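Local coordinates for protein alpha-toxin (Clostridium novyi, PDB 2VK9) that is a large clostridial toxin, present here as its catalytic domain, which belongs to the GT-A class of glycosyltransferase folds, at residues Tyr182-Arg186 with Phe420-Tyr426; Leu188-Tyr192 with Ile204-Phe208; Ile415-Lys419 with Ser432-Val437. All coordinates share one frame; numbering follows the deposited sequence.

Contact 1: residues Tyr182-Arg186 with Phe420-Tyr426; sequences YRYKR and FKICETY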
ATOM      1  N   TYR A 182      21.067 -12.855  -6.359  1.00 44.57           N
ATOM      2  CA  TYR A 182      20.274 -14.076  -6.252  1.00 44.45           C
ATOM      3  C   TYR A 182      20.969 -15.097  -5.362  1.00 45.13           C
ATOM      4  O   TYR A 182      20.350 -15.643  -4.461  1.00 45.59           O
ATOM      5  CB  TYR A 182      19.983 -14.675  -7.636  1.00 43.65           C
ATOM      6  CG  TYR A 182      19.223 -15.986  -7.613  1.00 42.09           C
ATOM      7  CD1 TYR A 182      17.837 -16.006  -7.502  1.00 41.39           C
ATOM      8  CD2 TYR A 182      19.888 -17.205  -7.705  1.00 40.82           C
ATOM      9  CE1 TYR A 182      17.131 -17.209  -7.485  1.00 40.87           C
ATOM     10  CE2 TYR A 182      19.190 -18.416  -7.683  1.00 40.47           C
ATOM     11  CZ  TYR A 182      17.812 -18.406  -7.575  1.00 40.92           C
ATOM     12  OH  TYR A 182      17.109 -19.588  -7.556  1.00 41.41           O
ATOM     13  N   ARG A 183      22.252 -15.346  -5.615  1.00 45.90           N
ATOM     14  CA  ARG A 183      23.021 -16.334  -4.850  1.00 46.81           C
ATOM     15  C   ARG A 183      23.124 -15.985  -3.363  1.00 46.66           C
ATOM     16  O   ARG A 183      23.053 -16.874  -2.508  1.00 46.84           O
ATOM     17  CB  ARG A 183      24.424 -16.508  -5.446  1.00 47.34           C
ATOM     18  CG  ARG A 183      24.568 -17.693  -6.382  1.00 49.48           C
ATOM     19  CD  ARG A 183      25.891 -17.630  -7.130  1.00 53.90           C
ATOM     20  NE  ARG A 183      26.063 -18.791  -8.006  1.00 56.80           N
ATOM     21  CZ  ARG A 183      26.574 -18.743  -9.238  1.00 57.91           C
ATOM     22  NH1 ARG A 183      26.962 -17.582  -9.766  1.00 57.77           N
ATOM     23  NH2 ARG A 183      26.679 -19.863  -9.952  1.00 58.20           N
ATOM     24  N   TYR A 184      23.301 -14.698  -3.071  1.00 46.43           N
ATOM     25  CA  TYR A 184      23.354 -14.214  -1.705  1.00 46.43           C
ATOM     26  C   TYR A 184      22.033 -14.487  -1.008  1.00 46.70           C
ATOM     27  O   TYR A 184      22.004 -15.056   0.083  1.00 46.83           O
ATOM     28  CB  TYR A 184      23.666 -12.716  -1.668  1.00 46.30           C
ATOM     29  CG  TYR A 184      25.081 -12.338  -2.074  1.00 46.55           C
ATOM     30  CD1 TYR A 184      25.378 -11.045  -2.504  1.00 46.82           C
ATOM     31  CD2 TYR A 184      26.120 -13.264  -2.023  1.00 46.66           C
ATOM     32  CE1 TYR A 184      26.677 -10.684  -2.869  1.00 46.32           C
ATOM     33  CE2 TYR A 184      27.413 -12.914  -2.387  1.00 46.73           C
ATOM     34  CZ  TYR A 184      27.687 -11.624  -2.809  1.00 46.45           C
ATOM     35  OH  TYR A 184      28.976 -11.284  -3.170  1.00 46.58           O
ATOM     36  N   LYS A 185      20.939 -14.098  -1.660  1.00 47.06           N
ATOM     37  CA  LYS A 185      19.593 -14.277  -1.118  1.00 47.34           C
ATOM     38  C   LYS A 185      19.312 -15.749  -0.891  1.00 47.73           C
ATOM     39  O   LYS A 185      18.645 -16.122   0.073  1.00 48.00           O
ATOM     40  CB  LYS A 185      18.546 -13.693  -2.067  1.00 47.15           C
ATOM     41  CG  LYS A 185      18.573 -12.184  -2.164  1.00 47.40           C
ATOM     42  CD  LYS A 185      17.507 -11.673  -3.105  1.00 48.17           C
ATOM     43  CE  LYS A 185      17.008 -10.306  -2.658  1.00 49.02           C
ATOM     44  NZ  LYS A 185      15.678  -9.958  -3.256  1.00 50.07           N
ATOM     45  N   ARG A 186      19.839 -16.581  -1.781  1.00 48.18           N
ATOM     46  CA  ARG A 186      19.584 -18.002  -1.728  1.00 48.86           C
ATOM     47  C   ARG A 186      20.327 -18.653  -0.571  1.00 49.54           C
ATOM     48  O   ARG A 186      19.810 -19.576   0.068  1.00 49.80           O
ATOM     49  CB  ARG A 186      19.943 -18.664  -3.050  1.00 48.74           C
ATOM     50  CG  ARG A 186      19.016 -19.807  -3.363  1.00 49.05           C
ATOM     51  CD  ARG A 186      19.409 -20.569  -4.602  1.00 49.78           C
ATOM     52  NE  ARG A 186      18.873 -21.920  -4.502  1.00 51.19           N
ATOM     53  CZ  ARG A 186      19.593 -22.999  -4.201  1.00 51.92           C
ATOM     54  NH1 ARG A 186      20.903 -22.905  -4.006  1.00 52.84           N
ATOM     55  NH2 ARG A 186      18.999 -24.181  -4.114  1.00 52.23           N
ATOM     56  N   PHE A 420      12.936 -21.700  -6.187  1.00 56.45           N
ATOM     57  CA  PHE A 420      13.988 -20.934  -5.526  1.00 56.22           C
ATOM     58  C   PHE A 420      14.811 -21.911  -4.703  1.00 56.40           C
ATOM     59  O   PHE A 420      16.012 -21.737  -4.517  1.00 56.17           O
ATOM     60  CB  PHE A 420      13.366 -19.850  -4.646  1.00 55.99           C
ATOM     61  CG  PHE A 420      14.364 -18.930  -4.000  1.00 54.76           C
ATOM     62  CD1 PHE A 420      14.977 -17.924  -4.733  1.00 53.63           C
ATOM     63  CD2 PHE A 420      14.663 -19.051  -2.649  1.00 53.58           C
ATOM     64  CE1 PHE A 420      15.894 -17.061  -4.132  1.00 53.00           C
ATOM     65  CE2 PHE A 420      15.573 -18.197  -2.047  1.00 52.95           C
ATOM     66  CZ  PHE A 420      16.189 -17.196  -2.790  1.00 52.37           C
ATOM     67  N   LYS A 421      14.131 -22.948  -4.228  1.00 56.86           N
ATOM     68  CA  LYS A 421      14.747 -24.056  -3.520  1.00 57.56           C
ATOM     69  C   LYS A 421      15.564 -24.947  -4.474  1.00 58.05           C
ATOM     70  O   LYS A 421      16.619 -25.466  -4.094  1.00 57.83           O
ATOM     71  CB  LYS A 421      13.663 -24.871  -2.800  1.00 57.43           C
ATOM     72  CG  LYS A 421      14.187 -26.016  -1.963  1.00 57.87           C
ATOM     73  CD  LYS A 421      13.140 -26.539  -1.008  1.00 58.34           C
ATOM     74  CE  LYS A 421      13.778 -27.501  -0.022  1.00 58.46           C
ATOM     75  NZ  LYS A 421      13.008 -27.544   1.248  1.00 58.59           N
ATOM     76  N   ILE A 422      15.072 -25.115  -5.706  1.00 58.57           N
ATOM     77  CA  ILE A 422      15.753 -25.950  -6.695  1.00 59.12           C
ATOM     78  C   ILE A 422      16.837 -25.176  -7.441  1.00 59.31           C
ATOM     79  O   ILE A 422      18.020 -25.483  -7.305  1.00 59.36           O
ATOM     80  CB  ILE A 422      14.765 -26.638  -7.684  1.00 59.11           C
ATOM     81  CG1 ILE A 422      13.993 -27.755  -6.974  1.00 59.37           C
ATOM     82  CG2 ILE A 422      15.514 -27.231  -8.884  1.00 59.50           C
ATOM     83  CD1 ILE A 422      12.914 -28.433  -7.836  1.00 59.42           C
ATOM     84  N   CYS A 423      16.437 -24.174  -8.216  1.00 59.68           N
ATOM     85  CA  CYS A 423      17.363 -23.477  -9.108  1.00 60.31           C
ATOM     86  C   CYS A 423      18.564 -22.905  -8.370  1.00 60.48           C
ATOM     87  O   CYS A 423      18.414 -22.090  -7.463  1.00 60.45           O
ATOM     88  CB  CYS A 423      16.643 -22.378  -9.890  1.00 60.29           C
ATOM     89  SG  CYS A 423      15.264 -22.985 -10.890  1.00 61.59           S
ATOM     90  N   GLU A 424      19.753 -23.346  -8.776  1.00 60.91           N
ATOM     91  CA  GLU A 424      20.998 -22.965  -8.116  1.00 61.54           C
ATOM     92  C   GLU A 424      21.609 -21.685  -8.696  1.00 61.20           C
ATOM     93  O   GLU A 424      22.463 -21.055  -8.064  1.00 61.39           O
ATOM     94  CB  GLU A 424      21.997 -24.117  -8.177  1.00 61.39           C
ATOM     95  CG  GLU A 424      23.056 -24.079  -7.082  1.00 62.67           C
ATOM     96  CD  GLU A 424      24.097 -25.189  -7.221  1.00 63.18           C
ATOM     97  OE1 GLU A 424      23.804 -26.215  -7.883  1.00 65.17           O
ATOM     98  OE2 GLU A 424      25.207 -25.033  -6.658  1.00 65.27           O
ATOM     99  N   THR A 425      21.164 -21.302  -9.890  1.00 60.99           N
ATOM    100  CA  THR A 425      21.597 -20.053 -10.523  1.00 60.81           C
ATOM    101  C   THR A 425      20.391 -19.235 -11.005  1.00 60.62           C
ATOM    102  O   THR A 425      19.314 -19.786 -11.235  1.00 60.74           O
ATOM    103  CB  THR A 425      22.621 -20.305 -11.674  1.00 60.83           C
ATOM    104  OG1 THR A 425      22.820 -19.099 -12.424  1.00 61.17           O
ATOM    105  CG2 THR A 425      22.146 -21.407 -12.622  1.00 60.94           C
ATOM    106  N   TYR A 426      20.575 -17.926 -11.151  1.00 60.39           N
ATOM    107  CA  TYR A 426      19.477 -17.026 -11.517  1.00 60.30           C
ATOM    108  C   TYR A 426      18.941 -17.254 -12.927  1.00 60.55           C
ATOM    109  O   TYR A 426      17.735 -17.139 -13.155  1.00 60.63           O
ATOM    110  CB  TYR A 426      19.901 -15.568 -11.352  1.00 60.12           C
ATOM    111  CG  TYR A 426      18.775 -14.568 -11.495  1.00 59.54           C
ATOM    112  CD1 TYR A 426      17.621 -14.665 -10.713  1.00 59.15           C
ATOM    113  CD2 TYR A 426      18.871 -13.510 -12.395  1.00 59.21           C
ATOM    114  CE1 TYR A 426      16.589 -13.735 -10.833  1.00 58.62           C
ATOM    115  CE2 TYR A 426      17.844 -12.577 -12.526  1.00 58.63           C
ATOM    116  CZ  TYR A 426      16.711 -12.694 -11.740  1.00 58.55           C
ATOM    117  OH  TYR A 426      15.702 -11.774 -11.868  1.00 58.24           O
TER
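Tyr182 and Arg186 reach from helix 173-195 to the end of helix 396-422 and the turn after it. Tyr182 OH donates to Cys423 O at 2.8 Å, from above that carbonyl's plane. The guanidinium of Arg186 bonds to the last turn of the helix. Its NE donates to Phe420 O at 2.9 Å, with an N-H...O angle of 158°. NH2 donates to Lys421 O at 2.7 Å. Both acceptors lie near the guanidinium plane, so the two bonds limit how far the group can rotate. The extended chain of Arg186 carries it there and lays CG over one face of the Phe420 ring, 4.1 Å from the centroid. A cation beside these carbonyls probably interacts favourably with the helix end.

Tyr182, Phe420 and Tyr426 form an aromatic cluster. CG of Tyr182 is anti to its backbone N (chi1 177°), which sends the ring between the other two. Tyr426 CA lies over one of its faces, toward the rim, and Phe420 meets it obliquely with planes 81° apart. Thr425 sits at the N-cap position of helix 426-440. Tyr429 of that helix also meets the Tyr182 ring, and the loop residue Leu460 touches both Tyr182 and Phe420. The contact therefore joins helix 173-195 to the turn between helices 396-422 and 426-440.

Contact 2: residues Leu188-Tyr192 with Ile204-Phe208; sequences LKMLY and IIINF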
ATOM      1  N   LEU A 188      21.314 -16.921   2.153  1.00 49.82           N
ATOM      2  CA  LEU A 188      20.690 -16.357   3.339  1.00 49.29           C
ATOM      3  C   LEU A 188      19.458 -17.166   3.715  1.00 49.44           C
ATOM      4  O   LEU A 188      19.230 -17.417   4.890  1.00 49.49           O
ATOM      5  CB  LEU A 188      20.342 -14.872   3.151  1.00 49.10           C
ATOM      6  CG  LEU A 188      19.677 -14.166   4.345  1.00 48.35           C
ATOM      7  CD1 LEU A 188      20.624 -13.955   5.513  1.00 46.88           C
ATOM      8  CD2 LEU A 188      19.061 -12.855   3.941  1.00 48.64           C
ATOM      9  N   LYS A 189      18.680 -17.592   2.725  1.00 49.69           N
ATOM     10  CA  LYS A 189      17.497 -18.403   3.011  1.00 50.43           C
ATOM     11  C   LYS A 189      17.869 -19.769   3.571  1.00 50.38           C
ATOM     12  O   LYS A 189      17.183 -20.285   4.444  1.00 50.43           O
ATOM     13  CB  LYS A 189      16.590 -18.565   1.786  1.00 50.43           C
ATOM     14  CG  LYS A 189      15.192 -19.058   2.159  1.00 51.00           C
ATOM     15  CD  LYS A 189      14.420 -19.617   0.960  1.00 51.53           C
ATOM     16  CE  LYS A 189      13.105 -20.271   1.413  1.00 53.29           C
ATOM     17  NZ  LYS A 189      12.298 -19.375   2.314  1.00 53.66           N
ATOM     18  N   MET A 190      18.952 -20.350   3.065  1.00 50.57           N
ATOM     19  CA  MET A 190      19.474 -21.593   3.618  1.00 51.04           C
ATOM     20  C   MET A 190      19.838 -21.425   5.091  1.00 50.06           C
ATOM     21  O   MET A 190      19.468 -22.260   5.920  1.00 50.14           O
ATOM     22  CB  MET A 190      20.670 -22.094   2.808  1.00 51.06           C
ATOM     23  CG  MET A 190      20.286 -23.066   1.690  1.00 52.28           C
ATOM     24  SD  MET A 190      21.548 -23.265   0.393  1.00 53.74           S
ATOM     25  CE  MET A 190      22.906 -24.046   1.304  1.00 55.05           C
ATOM     26  N   LEU A 191      20.541 -20.337   5.408  1.00 49.26           N
ATOM     27  CA  LEU A 191      20.883 -20.009   6.789  1.00 48.70           C
ATOM     28  C   LEU A 191      19.654 -19.859   7.660  1.00 48.16           C
ATOM     29  O   LEU A 191      19.550 -20.484   8.718  1.00 48.09           O
ATOM     30  CB  LEU A 191      21.685 -18.713   6.863  1.00 48.87           C
ATOM     31  CG  LEU A 191      23.222 -18.749   6.871  1.00 50.05           C
ATOM     32  CD1 LEU A 191      23.721 -17.409   7.389  1.00 50.61           C
ATOM     33  CD2 LEU A 191      23.796 -19.889   7.733  1.00 50.82           C
ATOM     34  N   TYR A 192      18.733 -19.016   7.198  1.00 47.57           N
ATOM     35  CA  TYR A 192      17.510 -18.693   7.917  1.00 47.09           C
ATOM     36  C   TYR A 192      16.727 -19.945   8.323  1.00 47.12           C
ATOM     37  O   TYR A 192      16.353 -20.103   9.487  1.00 47.11           O
ATOM     38  CB  TYR A 192      16.639 -17.751   7.078  1.00 46.83           C
ATOM     39  CG  TYR A 192      15.305 -17.455   7.709  1.00 46.35           C
ATOM     40  CD1 TYR A 192      15.198 -16.518   8.730  1.00 45.61           C
ATOM     41  CD2 TYR A 192      14.153 -18.127   7.298  1.00 45.64           C
ATOM     42  CE1 TYR A 192      13.984 -16.250   9.329  1.00 45.55           C
ATOM     43  CE2 TYR A 192      12.929 -17.864   7.890  1.00 45.96           C
ATOM     44  CZ  TYR A 192      12.857 -16.923   8.907  1.00 46.10           C
ATOM     45  OH  TYR A 192      11.655 -16.646   9.504  1.00 46.85           O
ATOM     46  N   ILE A 204      20.428 -13.912  12.842  1.00 26.83           N
ATOM     47  CA  ILE A 204      20.685 -14.568  11.564  1.00 25.90           C
ATOM     48  C   ILE A 204      21.462 -13.651  10.628  1.00 25.62           C
ATOM     49  O   ILE A 204      22.406 -14.071   9.961  1.00 25.64           O
ATOM     50  CB  ILE A 204      19.375 -15.033  10.911  1.00 25.66           C
ATOM     51  CG1 ILE A 204      18.701 -16.071  11.816  1.00 25.21           C
ATOM     52  CG2 ILE A 204      19.635 -15.591   9.521  1.00 24.52           C
ATOM     53  CD1 ILE A 204      17.291 -16.435  11.422  1.00 25.13           C
ATOM     54  N   ILE A 205      21.073 -12.390  10.598  1.00 25.34           N
ATOM     55  CA  ILE A 205      21.794 -11.423   9.806  1.00 25.29           C
ATOM     56  C   ILE A 205      23.233 -11.303  10.303  1.00 25.77           C
ATOM     57  O   ILE A 205      24.158 -11.427   9.502  1.00 26.85           O
ATOM     58  CB  ILE A 205      21.083 -10.063   9.758  1.00 25.02           C
ATOM     59  CG1 ILE A 205      19.742 -10.201   9.025  1.00 23.74           C
ATOM     60  CG2 ILE A 205      21.975  -9.033   9.076  1.00 24.99           C
ATOM     61  CD1 ILE A 205      18.879  -8.970   9.097  1.00 23.83           C
ATOM     62  N   ILE A 206      23.428 -11.110  11.610  1.00 25.78           N
ATOM     63  CA  ILE A 206      24.781 -10.998  12.184  1.00 25.42           C
ATOM     64  C   ILE A 206      25.634 -12.195  11.790  1.00 25.66           C
ATOM     65  O   ILE A 206      26.804 -12.053  11.476  1.00 25.52           O
ATOM     66  CB  ILE A 206      24.759 -10.819  13.727  1.00 25.21           C
ATOM     67  CG1 ILE A 206      24.179  -9.459  14.089  1.00 24.20           C
ATOM     68  CG2 ILE A 206      26.163 -10.926  14.329  1.00 24.47           C
ATOM     69  CD1 ILE A 206      23.928  -9.268  15.544  1.00 23.12           C
ATOM     70  N   ASN A 207      25.026 -13.372  11.789  1.00 26.52           N
ATOM     71  CA  ASN A 207      25.712 -14.589  11.368  1.00 27.67           C
ATOM     72  C   ASN A 207      26.133 -14.503   9.899  1.00 28.38           C
ATOM     73  O   ASN A 207      27.286 -14.783   9.551  1.00 28.61           O
ATOM     74  CB  ASN A 207      24.809 -15.801  11.593  1.00 27.41           C
ATOM     75  CG  ASN A 207      25.587 -17.085  11.761  1.00 27.63           C
ATOM     76  OD1 ASN A 207      26.194 -17.576  10.817  1.00 28.50           O
ATOM     77  ND2 ASN A 207      25.557 -17.649  12.969  1.00 27.16           N
ATOM     78  N   PHE A 208      25.190 -14.085   9.062  1.00 28.95           N
ATOM     79  CA  PHE A 208      25.381 -14.016   7.625  1.00 29.66           C
ATOM     80  C   PHE A 208      26.442 -12.993   7.223  1.00 30.13           C
ATOM     81  O   PHE A 208      27.311 -13.288   6.407  1.00 30.18           O
ATOM     82  CB  PHE A 208      24.046 -13.690   6.958  1.00 29.72           C
ATOM     83  CG  PHE A 208      24.132 -13.538   5.473  1.00 30.07           C
ATOM     84  CD1 PHE A 208      24.293 -14.656   4.651  1.00 30.52           C
ATOM     85  CD2 PHE A 208      24.021 -12.276   4.888  1.00 30.16           C
ATOM     86  CE1 PHE A 208      24.367 -14.522   3.267  1.00 30.76           C
ATOM     87  CE2 PHE A 208      24.091 -12.122   3.511  1.00 29.99           C
ATOM     88  CZ  PHE A 208      24.270 -13.248   2.693  1.00 30.89           C
TER
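Leu188 O accepts a backbone hydrogen bond from Tyr192 N at 2.9 Å, and both residues touch helix 201-213. On that helix Ile204 O is held in the same way by Phe208 N, at 2.9 Å. The four residues face one another in two pairs, Leu188 with Phe208 and Tyr192 with Ile204. The two segments share no hydrogen bond, and the contact between them is mainly apolar.

The Phe208 ring has a leucine methyl at its face and another at its edge. Leu188 CD1 sits over one face, 3.9 Å from the centroid, in a CH-pi contact displaced toward the rim. The two side chains are roughly perpendicular. With chi1 at -180° the branch of Leu188 points away from its own backbone N and reaches the ring. Leu191 CD1 comes to the ring edge near its plane and lies 3.8 Å from Phe208 CB. The same methyl also lies 4.2 Å from Asn207 OD1, a loose contact.

At the other end, Ile204 CD1 approaches the Tyr192 ring obliquely, 3.4 Å from Tyr192 CD1. Ile204 CG2 lies 4.1 Å from Tyr192 CA, on the backbone of helix 173-195.

The axes of the short segments approach to 10.2 Å at 129°, so consecutive helices 173-195 and 201-213 pack at a steep angle, running in broadly opposed directions. Leu143 of helix 140-157 touches both Leu188 and Phe208, and Ile147 adds to the cover on Phe208. Helix 247-259 lies against Tyr192 through Tyr254 and Ile258.

Contact 3: residues Ile415-Lys419 with Ser432-Val437; sequences IIQEK and SVSELV
A helical hairpin is formed by helices 396-422 and 426-440, and Ile415, Ile416 and Lys419 meet Ser432, Val433, Leu436 and Val437 between its arms. The short segments run antiparallel at 149°, with axes 9.7 Å apart at their closest. Adjacent residues and those one turn on make the interface.

Ile415 uses both of its branches. Its CD1 meets Val437 CG2 at 3.8 Å. Its CG2 is 4.2 Å from Leu436 CD1, and these two side chains run past each other in opposed senses. A chi1 of 81° places Ile415 CG1 in the cleft flanked by its own N and C, and from there CD1 reaches Val437. Ile416 and Val433 run alongside each other with the same sense, their CG2 methyls 4.1 Å apart. The end of Ile416 leads away from 432-437, and the side chain also touches Tyr429, Ile456 and Tyr459. Val433 CG2 is shared, since Lys419 CB also lies 4.1 Å from it.

Lys419 closes the other end. Bends at chi2, chi3 and chi4 keep its chain beside Ser432 and Leu436. CG passes Ser432 OG. NZ ends 4.0 Å from Leu436 CD2, and the lysine and leucine chains are nearly at right angles. Glu435 OE2 is 5.1 Å from Lys419 NZ, too far for a salt bridge.

The two segments form no hydrogen bond with each other. Branched aliphatic groups and the aliphatic part of a lysine make most of the contact. It is chiefly apolar, with a polar border at Lys419 and Ser432; the Lys419 ammonium group may gain weakly from the Glu435 carboxylate.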
ATOM      1  N   ILE A 415       4.380 -20.763  -7.532  1.00 45.15           N
ATOM      2  CA  ILE A 415       5.233 -20.967  -8.700  1.00 46.24           C
ATOM      3  C   ILE A 415       6.704 -20.588  -8.499  1.00 47.26           C
ATOM      4  O   ILE A 415       7.571 -21.154  -9.164  1.00 47.54           O
ATOM      5  CB  ILE A 415       4.632 -20.377 -10.006  1.00 46.10           C
ATOM      6  CG1 ILE A 415       4.865 -18.876 -10.111  1.00 46.00           C
ATOM      7  CG2 ILE A 415       3.131 -20.701 -10.115  1.00 46.48           C
ATOM      8  CD1 ILE A 415       4.178 -18.265 -11.316  1.00 46.09           C
ATOM      9  N   ILE A 416       7.004 -19.662  -7.591  1.00 48.46           N
ATOM     10  CA  ILE A 416       8.411 -19.286  -7.380  1.00 49.62           C
ATOM     11  C   ILE A 416       9.152 -20.026  -6.258  1.00 50.66           C
ATOM     12  O   ILE A 416      10.368 -20.188  -6.340  1.00 50.91           O
ATOM     13  CB  ILE A 416       8.628 -17.762  -7.201  1.00 49.48           C
ATOM     14  CG1 ILE A 416       7.957 -17.250  -5.920  1.00 49.54           C
ATOM     15  CG2 ILE A 416       8.163 -17.008  -8.434  1.00 49.36           C
ATOM     16  CD1 ILE A 416       8.690 -16.116  -5.247  1.00 48.48           C
ATOM     17  N   GLN A 417       8.443 -20.475  -5.223  1.00 51.90           N
ATOM     18  CA  GLN A 417       9.132 -20.920  -3.999  1.00 53.24           C
ATOM     19  C   GLN A 417       9.958 -22.193  -4.132  1.00 54.02           C
ATOM     20  O   GLN A 417      11.108 -22.233  -3.690  1.00 54.12           O
ATOM     21  CB  GLN A 417       8.195 -20.989  -2.780  1.00 53.22           C
ATOM     22  CG  GLN A 417       7.795 -19.624  -2.204  1.00 53.62           C
ATOM     23  CD  GLN A 417       8.962 -18.781  -1.703  1.00 54.52           C
ATOM     24  OE1 GLN A 417       8.943 -18.302  -0.574  1.00 56.45           O
ATOM     25  NE2 GLN A 417       9.970 -18.585  -2.541  1.00 54.17           N
ATOM     26  N   GLU A 418       9.383 -23.226  -4.734  1.00 55.11           N
ATOM     27  CA  GLU A 418      10.115 -24.473  -4.903  1.00 56.19           C
ATOM     28  C   GLU A 418      11.202 -24.333  -5.969  1.00 56.09           C
ATOM     29  O   GLU A 418      12.224 -25.020  -5.918  1.00 56.04           O
ATOM     30  CB  GLU A 418       9.174 -25.621  -5.234  1.00 56.55           C
ATOM     31  CG  GLU A 418       9.643 -26.944  -4.661  1.00 59.43           C
ATOM     32  CD  GLU A 418       8.888 -28.114  -5.262  1.00 63.71           C
ATOM     33  OE1 GLU A 418       7.637 -28.187  -5.053  1.00 65.05           O
ATOM     34  OE2 GLU A 418       9.547 -28.954  -5.953  1.00 65.40           O
ATOM     35  N   LYS A 419      10.987 -23.425  -6.914  1.00 56.04           N
ATOM     36  CA  LYS A 419      11.991 -23.131  -7.926  1.00 56.32           C
ATOM     37  C   LYS A 419      13.115 -22.232  -7.390  1.00 56.38           C
ATOM     38  O   LYS A 419      14.126 -22.023  -8.055  1.00 56.52           O
ATOM     39  CB  LYS A 419      11.341 -22.539  -9.183  1.00 56.41           C
ATOM     40  CG  LYS A 419      10.720 -23.588 -10.110  1.00 56.97           C
ATOM     41  CD  LYS A 419       9.341 -24.043  -9.626  1.00 58.32           C
ATOM     42  CE  LYS A 419       9.108 -25.538  -9.866  1.00 58.75           C
ATOM     43  NZ  LYS A 419       9.157 -25.936 -11.302  1.00 58.86           N
ATOM     44  N   SER A 432      13.096 -21.610 -15.449  1.00 61.30           N
ATOM     45  CA  SER A 432      12.196 -22.531 -14.770  1.00 61.81           C
ATOM     46  C   SER A 432      10.908 -21.847 -14.298  1.00 62.22           C
ATOM     47  O   SER A 432       9.832 -22.439 -14.344  1.00 62.16           O
ATOM     48  CB  SER A 432      12.922 -23.178 -13.594  1.00 61.74           C
ATOM     49  OG  SER A 432      12.158 -24.224 -13.025  1.00 62.20           O
ATOM     50  N   VAL A 433      11.029 -20.600 -13.848  1.00 63.01           N
ATOM     51  CA  VAL A 433       9.878 -19.805 -13.413  1.00 63.84           C
ATOM     52  C   VAL A 433       9.049 -19.365 -14.614  1.00 64.52           C
ATOM     53  O   VAL A 433       7.810 -19.389 -14.569  1.00 64.45           O
ATOM     54  CB  VAL A 433      10.310 -18.570 -12.550  1.00 63.84           C
ATOM     55  CG1 VAL A 433       9.290 -17.422 -12.626  1.00 63.70           C
ATOM     56  CG2 VAL A 433      10.544 -18.984 -11.102  1.00 63.74           C
ATOM     57  N   SER A 434       9.737 -18.977 -15.689  1.00 65.37           N
ATOM     58  CA  SER A 434       9.065 -18.511 -16.898  1.00 66.15           C
ATOM     59  C   SER A 434       8.167 -19.583 -17.527  1.00 66.84           C
ATOM     60  O   SER A 434       7.000 -19.316 -17.818  1.00 66.81           O
ATOM     61  CB  SER A 434      10.067 -17.983 -17.915  1.00 65.97           C
ATOM     62  OG  SER A 434       9.454 -16.987 -18.708  1.00 66.03           O
ATOM     63  N   GLU A 435       8.700 -20.793 -17.708  1.00 67.68           N
ATOM     64  CA  GLU A 435       7.905 -21.884 -18.256  1.00 68.73           C
ATOM     65  C   GLU A 435       6.657 -22.131 -17.407  1.00 69.13           C
ATOM     66  O   GLU A 435       5.577 -22.387 -17.946  1.00 69.36           O
ATOM     67  CB  GLU A 435       8.728 -23.171 -18.439  1.00 68.96           C
ATOM     68  CG  GLU A 435       8.974 -23.990 -17.162  1.00 70.40           C
ATOM     69  CD  GLU A 435       8.636 -25.479 -17.316  1.00 71.56           C
ATOM     70  OE1 GLU A 435       8.778 -26.027 -18.436  1.00 71.73           O
ATOM     71  OE2 GLU A 435       8.230 -26.103 -16.305  1.00 71.88           O
ATOM     72  N   LEU A 436       6.808 -22.026 -16.087  1.00 69.68           N
ATOM     73  CA  LEU A 436       5.687 -22.198 -15.162  1.00 70.22           C
ATOM     74  C   LEU A 436       4.602 -21.132 -15.303  1.00 70.44           C
ATOM     75  O   LEU A 436       3.417 -21.429 -15.148  1.00 70.35           O
ATOM     76  CB  LEU A 436       6.174 -22.285 -13.711  1.00 70.22           C
ATOM     77  CG  LEU A 436       6.070 -23.650 -13.012  1.00 70.98           C
ATOM     78  CD1 LEU A 436       4.690 -23.856 -12.367  1.00 71.35           C
ATOM     79  CD2 LEU A 436       6.427 -24.832 -13.939  1.00 71.86           C
ATOM     80  N   VAL A 437       5.005 -19.900 -15.603  1.00 70.91           N
ATOM     81  CA  VAL A 437       4.041 -18.824 -15.830  1.00 71.58           C
ATOM     82  C   VAL A 437       3.120 -19.165 -17.009  1.00 72.11           C
ATOM     83  O   VAL A 437       1.893 -19.098 -16.886  1.00 72.28           O
ATOM     84  CB  VAL A 437       4.741 -17.442 -16.012  1.00 71.55           C
ATOM     85  CG1 VAL A 437       3.833 -16.424 -16.703  1.00 71.53           C
ATOM     86  CG2 VAL A 437       5.207 -16.904 -14.668  1.00 71.59           C
TER

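In the fold
Contact 1 lies between the other two in space. It shares helix 173-195 with contact 2 and helix 396-422 with contact 3. Its centre is about 14 Å from that of contact 2 and about 12 Å from that of contact 3. Phe420 CE2 packs on Lys189 CD at 3.5 Å, which joins contacts 1 and 2. Cys423 SG packs on Ser432 CB at 3.6 Å, which joins contacts 1 and 3. Contacts 2 and 3 do not touch, and their centres are about 24 Å apart. In sequence, contact 2 is nested within the loop that contact 1 closes, whereas the segments of contacts 1 and 3 alternate. All three lie within the catalytic glycosyltransferase domain.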